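Local atomic coordinates of isocitrate dehydrogenase [NAD] subunit 1, mitochondrial (Saccharomyces cerevisiae, PDB entry 3BLX), a protein that forms, together with subunit 2, the octameric mitochondrial enzyme that oxidatively decarboxylates isocitrate to 2-oxoglutarate with NAD+ in the citric acid cycle, and also binds RNA. Residues I120-L125 against V224-F230; N174-V178 against I209-S213. One frame throughout, in Å; residues are numbered along the deposited sequence.

Contact 1. Residues I120-L125 against V224-F230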
ATOM      1  N   ILE E 120     -51.489   9.631  -7.458  1.00 59.26           N
ATOM      2  CA  ILE E 120     -51.383   8.981  -6.156  1.00 46.68           C
ATOM      3  C   ILE E 120     -50.660   9.881  -5.181  1.00 51.33           C
ATOM      4  O   ILE E 120     -49.527  10.289  -5.417  1.00 69.55           O
ATOM      5  CB  ILE E 120     -50.656   7.644  -6.244  1.00 41.36           C
ATOM      6  CG1 ILE E 120     -51.358   6.760  -7.267  1.00 32.83           C
ATOM      7  CG2 ILE E 120     -50.599   6.980  -4.862  1.00 46.09           C
ATOM      8  CD1 ILE E 120     -50.795   5.385  -7.385  1.00 44.00           C
ATOM      9  N   PRO E 121     -51.323  10.198  -4.074  1.00 66.35           N
ATOM     10  CA  PRO E 121     -50.848  11.198  -3.115  1.00 66.03           C
ATOM     11  C   PRO E 121     -49.870  10.625  -2.082  1.00 65.69           C
ATOM     12  O   PRO E 121     -49.822   9.406  -1.879  1.00 57.87           O
ATOM     13  CB  PRO E 121     -52.141  11.629  -2.398  1.00 54.84           C
ATOM     14  CG  PRO E 121     -53.264  10.791  -3.011  1.00 58.79           C
ATOM     15  CD  PRO E 121     -52.631   9.646  -3.695  1.00 56.23           C
ATOM     16  N   ASP E 122     -49.109  11.516  -1.445  1.00 60.98           N
ATOM     17  CA  ASP E 122     -48.318  11.193  -0.251  1.00 64.14           C
ATOM     18  C   ASP E 122     -47.381  10.010  -0.437  1.00 67.42           C
ATOM     19  O   ASP E 122     -47.492   8.986   0.245  1.00 56.84           O
ATOM     20  CB  ASP E 122     -49.240  10.987   0.950  1.00 59.70           C
ATOM     21  CG  ASP E 122     -49.980  12.263   1.329  1.00 90.95           C
ATOM     22  OD1 ASP E 122     -49.307  13.252   1.706  1.00 77.22           O
ATOM     23  OD2 ASP E 122     -51.229  12.281   1.230  1.00 79.90           O
ATOM     24  N   ILE E 123     -46.457  10.163  -1.376  1.00 54.30           N
ATOM     25  CA  ILE E 123     -45.486   9.122  -1.638  1.00 40.35           C
ATOM     26  C   ILE E 123     -44.200   9.458  -0.903  1.00 53.11           C
ATOM     27  O   ILE E 123     -43.818  10.640  -0.780  1.00 52.02           O
ATOM     28  CB  ILE E 123     -45.246   8.964  -3.140  1.00 43.37           C
ATOM     29  CG1 ILE E 123     -46.446   8.246  -3.764  1.00 41.31           C
ATOM     30  CG2 ILE E 123     -43.976   8.176  -3.417  1.00 28.38           C
ATOM     31  CD1 ILE E 123     -46.473   8.313  -5.247  1.00 37.74           C
ATOM     32  N   ASP E 124     -43.552   8.425  -0.373  1.00 44.94           N
ATOM     33  CA  ASP E 124     -42.258   8.614   0.275  1.00 45.65           C
ATOM     34  C   ASP E 124     -41.343   7.399   0.161  1.00 45.09           C
ATOM     35  O   ASP E 124     -41.141   6.652   1.134  1.00 47.50           O
ATOM     36  CB  ASP E 124     -42.420   9.019   1.742  1.00 28.56           C
ATOM     37  CG  ASP E 124     -41.117   9.536   2.335  1.00 69.26           C
ATOM     38  OD1 ASP E 124     -40.093   9.540   1.602  1.00 69.30           O
ATOM     39  OD2 ASP E 124     -41.119   9.944   3.519  1.00 59.10           O
ATOM     40  N   LEU E 125     -40.770   7.210  -1.021  1.00 38.46           N
ATOM     41  CA  LEU E 125     -39.816   6.123  -1.160  1.00 47.45           C
ATOM     42  C   LEU E 125     -38.424   6.586  -1.554  1.00 36.94           C
ATOM     43  O   LEU E 125     -38.246   7.663  -2.122  1.00 38.85           O
ATOM     44  CB  LEU E 125     -40.343   5.016  -2.068  1.00 37.32           C
ATOM     45  CG  LEU E 125     -40.880   5.368  -3.436  1.00 32.88           C
ATOM     46  CD1 LEU E 125     -39.764   5.311  -4.445  1.00 43.99           C
ATOM     47  CD2 LEU E 125     -41.908   4.316  -3.754  1.00 47.86           C
ATOM     48  N   VAL E 224     -46.445   1.102  -9.287  1.00 33.11           N
ATOM     49  CA  VAL E 224     -47.387   1.987  -9.955  1.00 44.42           C
ATOM     50  C   VAL E 224     -48.788   1.865  -9.368  1.00 54.13           C
ATOM     51  O   VAL E 224     -49.569   2.810  -9.457  1.00 55.74           O
ATOM     52  CB  VAL E 224     -47.438   1.770 -11.486  1.00 41.56           C
ATOM     53  CG1 VAL E 224     -46.084   2.044 -12.101  1.00 41.94           C
ATOM     54  CG2 VAL E 224     -47.905   0.363 -11.838  1.00 33.94           C
ATOM     55  N   ALA E 225     -49.090   0.712  -8.755  1.00 53.44           N
ATOM     56  CA  ALA E 225     -50.425   0.448  -8.207  1.00 48.56           C
ATOM     57  C   ALA E 225     -50.557   0.762  -6.711  1.00 52.29           C
ATOM     58  O   ALA E 225     -51.553   1.343  -6.300  1.00 55.84           O
ATOM     59  CB  ALA E 225     -50.861  -0.986  -8.498  1.00 43.75           C
ATOM     60  N   LYS E 226     -49.570   0.378  -5.903  1.00 51.51           N
ATOM     61  CA  LYS E 226     -49.632   0.613  -4.452  1.00 49.76           C
ATOM     62  C   LYS E 226     -48.260   0.971  -3.871  1.00 48.95           C
ATOM     63  O   LYS E 226     -47.693   0.221  -3.072  1.00 53.13           O
ATOM     64  CB  LYS E 226     -50.221  -0.597  -3.706  1.00 49.13           C
ATOM     65  CG  LYS E 226     -51.351  -1.349  -4.433  1.00 57.81           C
ATOM     66  CD  LYS E 226     -51.902  -2.518  -3.580  1.00 84.11           C
ATOM     67  CE  LYS E 226     -52.235  -3.766  -4.428  1.00 96.42           C
ATOM     68  NZ  LYS E 226     -53.064  -3.485  -5.651  1.00 76.40           N
ATOM     69  N   PRO E 227     -47.743   2.138  -4.256  1.00 46.30           N
ATOM     70  CA  PRO E 227     -46.427   2.648  -3.869  1.00 36.41           C
ATOM     71  C   PRO E 227     -46.234   2.756  -2.369  1.00 46.73           C
ATOM     72  O   PRO E 227     -45.086   2.867  -1.933  1.00 47.74           O
ATOM     73  CB  PRO E 227     -46.426   4.063  -4.440  1.00 40.94           C
ATOM     74  CG  PRO E 227     -47.426   4.063  -5.506  1.00 46.85           C
ATOM     75  CD  PRO E 227     -48.478   3.092  -5.098  1.00 47.00           C
ATOM     76  N   HIS E 228     -47.316   2.752  -1.589  1.00 47.23           N
ATOM     77  CA  HIS E 228     -47.192   3.081  -0.159  1.00 64.32           C
ATOM     78  C   HIS E 228     -46.567   1.964   0.676  1.00 58.61           C
ATOM     79  O   HIS E 228     -46.033   2.196   1.777  1.00 50.92           O
ATOM     80  CB  HIS E 228     -48.541   3.511   0.433  1.00 55.20           C
ATOM     81  CG  HIS E 228     -49.055   4.797  -0.131  1.00 60.87           C
ATOM     82  ND1 HIS E 228     -50.066   4.847  -1.065  1.00 60.49           N
ATOM     83  CD2 HIS E 228     -48.687   6.083   0.092  1.00 59.55           C
ATOM     84  CE1 HIS E 228     -50.305   6.107  -1.391  1.00 57.71           C
ATOM     85  NE2 HIS E 228     -49.484   6.879  -0.701  1.00 56.07           N
ATOM     86  N   GLN E 229     -46.614   0.758   0.120  1.00 39.55           N
ATOM     87  CA  GLN E 229     -46.104  -0.403   0.812  1.00 47.93           C
ATOM     88  C   GLN E 229     -44.579  -0.400   0.893  1.00 47.42           C
ATOM     89  O   GLN E 229     -44.000  -1.115   1.710  1.00 54.18           O
ATOM     90  CB  GLN E 229     -46.627  -1.670   0.127  1.00 41.43           C
ATOM     91  CG  GLN E 229     -45.828  -2.088  -1.048  1.00 40.97           C
ATOM     92  CD  GLN E 229     -46.540  -3.128  -1.871  1.00 60.75           C
ATOM     93  OE1 GLN E 229     -47.433  -2.807  -2.662  1.00 53.29           O
ATOM     94  NE2 GLN E 229     -46.141  -4.389  -1.704  1.00 53.41           N
ATOM     95  N   PHE E 230     -43.933   0.423   0.064  1.00 50.55           N
ATOM     96  CA  PHE E 230     -42.468   0.457  -0.012  1.00 38.68           C
ATOM     97  C   PHE E 230     -41.882   1.569   0.806  1.00 48.67           C
ATOM     98  O   PHE E 230     -42.519   2.603   1.026  1.00 56.17           O
ATOM     99  CB  PHE E 230     -41.979   0.574  -1.456  1.00 36.25           C
ATOM    100  CG  PHE E 230     -42.394  -0.587  -2.319  1.00 41.26           C
ATOM    101  CD1 PHE E 230     -43.212  -0.394  -3.423  1.00 39.26           C
ATOM    102  CD2 PHE E 230     -42.019  -1.875  -1.988  1.00 38.69           C
ATOM    103  CE1 PHE E 230     -43.621  -1.459  -4.210  1.00 48.37           C
ATOM    104  CE2 PHE E 230     -42.432  -2.956  -2.770  1.00 45.57           C
ATOM    105  CZ  PHE E 230     -43.231  -2.742  -3.887  1.00 42.89           C
TER

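Contact 2. Residues N174-V178 against I209-S213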
ATOM      1  N   ASN E 174     -34.252   7.195   9.988  1.00 47.79           N
ATOM      2  CA  ASN E 174     -35.402   6.543  10.616  1.00 50.14           C
ATOM      3  C   ASN E 174     -36.402   5.942   9.644  1.00 53.74           C
ATOM      4  O   ASN E 174     -37.609   6.176   9.753  1.00 64.10           O
ATOM      5  CB  ASN E 174     -36.109   7.497  11.584  1.00 54.15           C
ATOM      6  CG  ASN E 174     -35.295   7.740  12.855  1.00 84.91           C
ATOM      7  OD1 ASN E 174     -35.347   6.950  13.805  1.00 79.82           O
ATOM      8  ND2 ASN E 174     -34.532   8.834  12.873  1.00 57.69           N
ATOM      9  N   ARG E 175     -35.889   5.173   8.689  1.00 37.52           N
ATOM     10  CA  ARG E 175     -36.738   4.376   7.831  1.00 36.76           C
ATOM     11  C   ARG E 175     -36.832   3.000   8.472  1.00 53.86           C
ATOM     12  O   ARG E 175     -35.899   2.563   9.157  1.00 57.62           O
ATOM     13  CB  ARG E 175     -36.143   4.292   6.429  1.00 46.77           C
ATOM     14  CG  ARG E 175     -36.721   5.301   5.464  1.00 45.94           C
ATOM     15  CD  ARG E 175     -36.499   6.720   5.932  1.00 43.06           C
ATOM     16  NE  ARG E 175     -37.092   7.740   5.051  1.00 65.16           N
ATOM     17  CZ  ARG E 175     -37.982   7.528   4.079  1.00 52.18           C
ATOM     18  NH1 ARG E 175     -38.446   6.314   3.817  1.00 46.70           N
ATOM     19  NH2 ARG E 175     -38.426   8.553   3.372  1.00 53.71           N
ATOM     20  N   LYS E 176     -37.953   2.319   8.273  1.00 51.07           N
ATOM     21  CA  LYS E 176     -38.189   1.079   8.993  1.00 53.56           C
ATOM     22  C   LYS E 176     -38.181  -0.148   8.100  1.00 54.24           C
ATOM     23  O   LYS E 176     -38.114  -1.266   8.597  1.00 67.25           O
ATOM     24  CB  LYS E 176     -39.486   1.170   9.805  1.00 70.14           C
ATOM     25  CG  LYS E 176     -39.300   1.931  11.115  1.00 85.51           C
ATOM     26  CD  LYS E 176     -40.521   2.755  11.488  1.00100.67           C
ATOM     27  CE  LYS E 176     -40.162   3.747  12.587  1.00101.75           C
ATOM     28  NZ  LYS E 176     -41.359   4.471  13.100  1.00107.45           N
ATOM     29  N   SER E 177     -38.226   0.060   6.787  1.00 45.71           N
ATOM     30  CA  SER E 177     -38.235  -1.049   5.835  1.00 50.58           C
ATOM     31  C   SER E 177     -37.175  -0.923   4.757  1.00 50.94           C
ATOM     32  O   SER E 177     -37.018   0.121   4.139  1.00 46.63           O
ATOM     33  CB  SER E 177     -39.602  -1.202   5.164  1.00 50.94           C
ATOM     34  OG  SER E 177     -40.439  -2.079   5.898  1.00 76.34           O
ATOM     35  N   VAL E 178     -36.453  -2.011   4.536  1.00 46.28           N
ATOM     36  CA  VAL E 178     -35.551  -2.110   3.416  1.00 28.64           C
ATOM     37  C   VAL E 178     -35.945  -3.314   2.601  1.00 30.00           C
ATOM     38  O   VAL E 178     -35.984  -4.427   3.123  1.00 45.57           O
ATOM     39  CB  VAL E 178     -34.098  -2.264   3.885  1.00 29.80           C
ATOM     40  CG1 VAL E 178     -33.200  -2.705   2.728  1.00 27.99           C
ATOM     41  CG2 VAL E 178     -33.606  -0.957   4.486  1.00 26.08           C
ATOM     42  N   ILE E 209     -34.526  -3.223  11.798  1.00 70.22           N
ATOM     43  CA  ILE E 209     -35.027  -2.899  10.474  1.00 50.28           C
ATOM     44  C   ILE E 209     -35.595  -4.124   9.748  1.00 51.82           C
ATOM     45  O   ILE E 209     -34.954  -5.180   9.662  1.00 55.20           O
ATOM     46  CB  ILE E 209     -33.936  -2.232   9.626  1.00 41.11           C
ATOM     47  CG1 ILE E 209     -33.567  -0.891  10.231  1.00 32.57           C
ATOM     48  CG2 ILE E 209     -34.427  -2.046   8.200  1.00 46.21           C
ATOM     49  CD1 ILE E 209     -32.414  -0.221   9.548  1.00 51.73           C
ATOM     50  N   ASP E 210     -36.804  -3.965   9.226  1.00 45.13           N
ATOM     51  CA  ASP E 210     -37.477  -5.025   8.483  1.00 56.37           C
ATOM     52  C   ASP E 210     -36.856  -5.224   7.118  1.00 50.55           C
ATOM     53  O   ASP E 210     -36.881  -4.321   6.275  1.00 64.48           O
ATOM     54  CB  ASP E 210     -38.967  -4.697   8.290  1.00 64.44           C
ATOM     55  CG  ASP E 210     -39.792  -4.921   9.546  1.00 92.10           C
ATOM     56  OD1 ASP E 210     -39.204  -5.087  10.641  1.00 93.54           O
ATOM     57  OD2 ASP E 210     -41.038  -4.924   9.437  1.00 94.34           O
ATOM     58  N   VAL E 211     -36.323  -6.414   6.889  1.00 35.38           N
ATOM     59  CA  VAL E 211     -35.813  -6.777   5.571  1.00 42.38           C
ATOM     60  C   VAL E 211     -36.869  -7.554   4.792  1.00 42.43           C
ATOM     61  O   VAL E 211     -37.692  -8.229   5.383  1.00 43.47           O
ATOM     62  CB  VAL E 211     -34.592  -7.673   5.679  1.00 38.57           C
ATOM     63  CG1 VAL E 211     -33.742  -7.529   4.423  1.00 50.27           C
ATOM     64  CG2 VAL E 211     -33.789  -7.322   6.925  1.00 53.41           C
ATOM     65  N   SER E 212     -36.839  -7.466   3.468  1.00 40.26           N
ATOM     66  CA  SER E 212     -37.800  -8.192   2.647  1.00 38.43           C
ATOM     67  C   SER E 212     -37.277  -8.289   1.223  1.00 46.06           C
ATOM     68  O   SER E 212     -36.247  -7.712   0.898  1.00 41.45           O
ATOM     69  CB  SER E 212     -39.179  -7.519   2.680  1.00 47.32           C
ATOM     70  OG  SER E 212     -39.077  -6.100   2.844  1.00 55.96           O
ATOM     71  N   SER E 213     -37.984  -9.018   0.377  1.00 30.30           N
ATOM     72  CA  SER E 213     -37.511  -9.257  -0.970  1.00 37.86           C
ATOM     73  C   SER E 213     -38.688  -9.171  -1.907  1.00 50.78           C
ATOM     74  O   SER E 213     -39.836  -9.467  -1.540  1.00 47.12           O
ATOM     75  CB  SER E 213     -36.884 -10.657  -1.113  1.00 42.75           C
ATOM     76  OG  SER E 213     -35.837 -10.842  -0.176  1.00 68.31           O
TER

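Contact 1. Residues I120-L125 against V224-F230
Ile-120, Ile-123 and Leu-125 meet Pro-227 where two connections of the isocitrate/isopropylmalate dehydrogenase fold converge: the approach to strand 124-130, and the turn between helix 216-225 and strand 232-235, its parallel neighbour in the sheet. The packed side centres on Pro-227, whose rigid ring suits a short 3-10 turn and offers a compact apolar surface. Ile-120 and Pro-227 reach toward one another tip to tip, CD1 of the isoleucine lying 4.0 Å from CD of the proline. Ile-123 sets CG1 4.2 Å from Pro-227 CB, and Leu-250 of helix 237-251 packs on both. Further along, at the start of the strand, Leu-125 lays CD2 against the turn, 3.9 Å from Pro-227 O, and also approaches CB of Phe-230.

The other side is more polar and faces solvent at Pro-121, Asp-122 and His-228. With CG anti to its carbonyl carbon (chi1 -66°), His-228 extends its ring past Ile-120, and CE1 comes 3.6 Å from Ile-120 CG2. The imidazole suits this exposed edge of the contact because its ring can pack while an N-H serves the loop. The positive phi of Asp-122 accompanies a turn in which two successive carbonyls lie at the ring edge. Asp-122 O stands 3.0 Å from His-228 NE2, while the hydrogen bond from His-228 NE2 to Pro-121 O spans 2.8 Å, with the acceptor 10° out of the ring plane.

Contact 2. Residues N174-V178 against I209-S213
Backbone hydrogen bonds carry most of the pairing between Lys-176 to Val-178 and Ile-209 to Ser-212. Asp-210 straddles Ser-177 of the neighbouring strand, as parallel pairing requires: Asp-210 N donates to Lys-176 O at 3.1 Å, and Asp-210 O accepts from Val-178 N at 2.9 Å. The second bond is almost straight, 174° at the hydrogen. Further along, Ser-212 N reaches Val-178 O at 3.2 Å, but the bend of 127° at the hydrogen makes this bond weak. CA-H...O contacts supplement the ladder, Val-211 CA lying 3.4 Å from Val-178 O and Ser-177 CA approaching Asp-210 O. At the start of the first strand, Asp-231 receives hydrogen bonds from the N atoms of Lys-176 and Ser-177 and a salt bridge from Arg-175.

The ladder joins the first and last strands of a beta-alpha-beta unit, in which helix 190-205 carries the chain from strand 177-182 to strand 210-215. Asn-174, at positive phi, is the C-prime residue of the Schellman motif ending helix 156-172, so the chain passes almost directly from one helix into this sheet.

Apolar contacts occupy the face bearing Val-178 and Val-211. Beta-branched residues suit it, since they favour extended backbone and pack against helix 156-172, where Phe-167 touches both valines. A chi1 of 166° sets Val-178 CG1 anti to the backbone N and leaves CG2 beside that N, 4.0 Å from Ile-209 CG2, as the two side chains cross at a slant.

Hydrophilic groups fit the other face, where Asp-210 is exposed and Ser-177 partly so. The two project there side by side, Ser-177 OG lying 3.8 Å from Asp-210 CB. Ser-212 OG is hydrogen-bonded to Thr-179 OG1.

How the contacts relate
Contacts 1 and 2 have centres 15 Å apart, on the same side of the chain's centre. Both reach one mixed sheet, contact 1 mainly through the connections leading into it. Contact 2 is nested along the chain within the loop that contact 1 closes: 120-125 comes first, then 174-178, 209-213 and 224-230, with helix 216-225 directly following strand 210-215. Strand 232-235 lies between strands 124-130 and 177-182, parallel to both. A salt bridge from Asp-124 OD1 to Arg-175 NH2 (2.6 Å) ties the contacts directly. Val-224 O is hydrogen-bonded to Tyr-126 OH of subunit 2, so contact 1 borders the IDH1-IDH2 interface, whereas contact 2 lies within its own subunit.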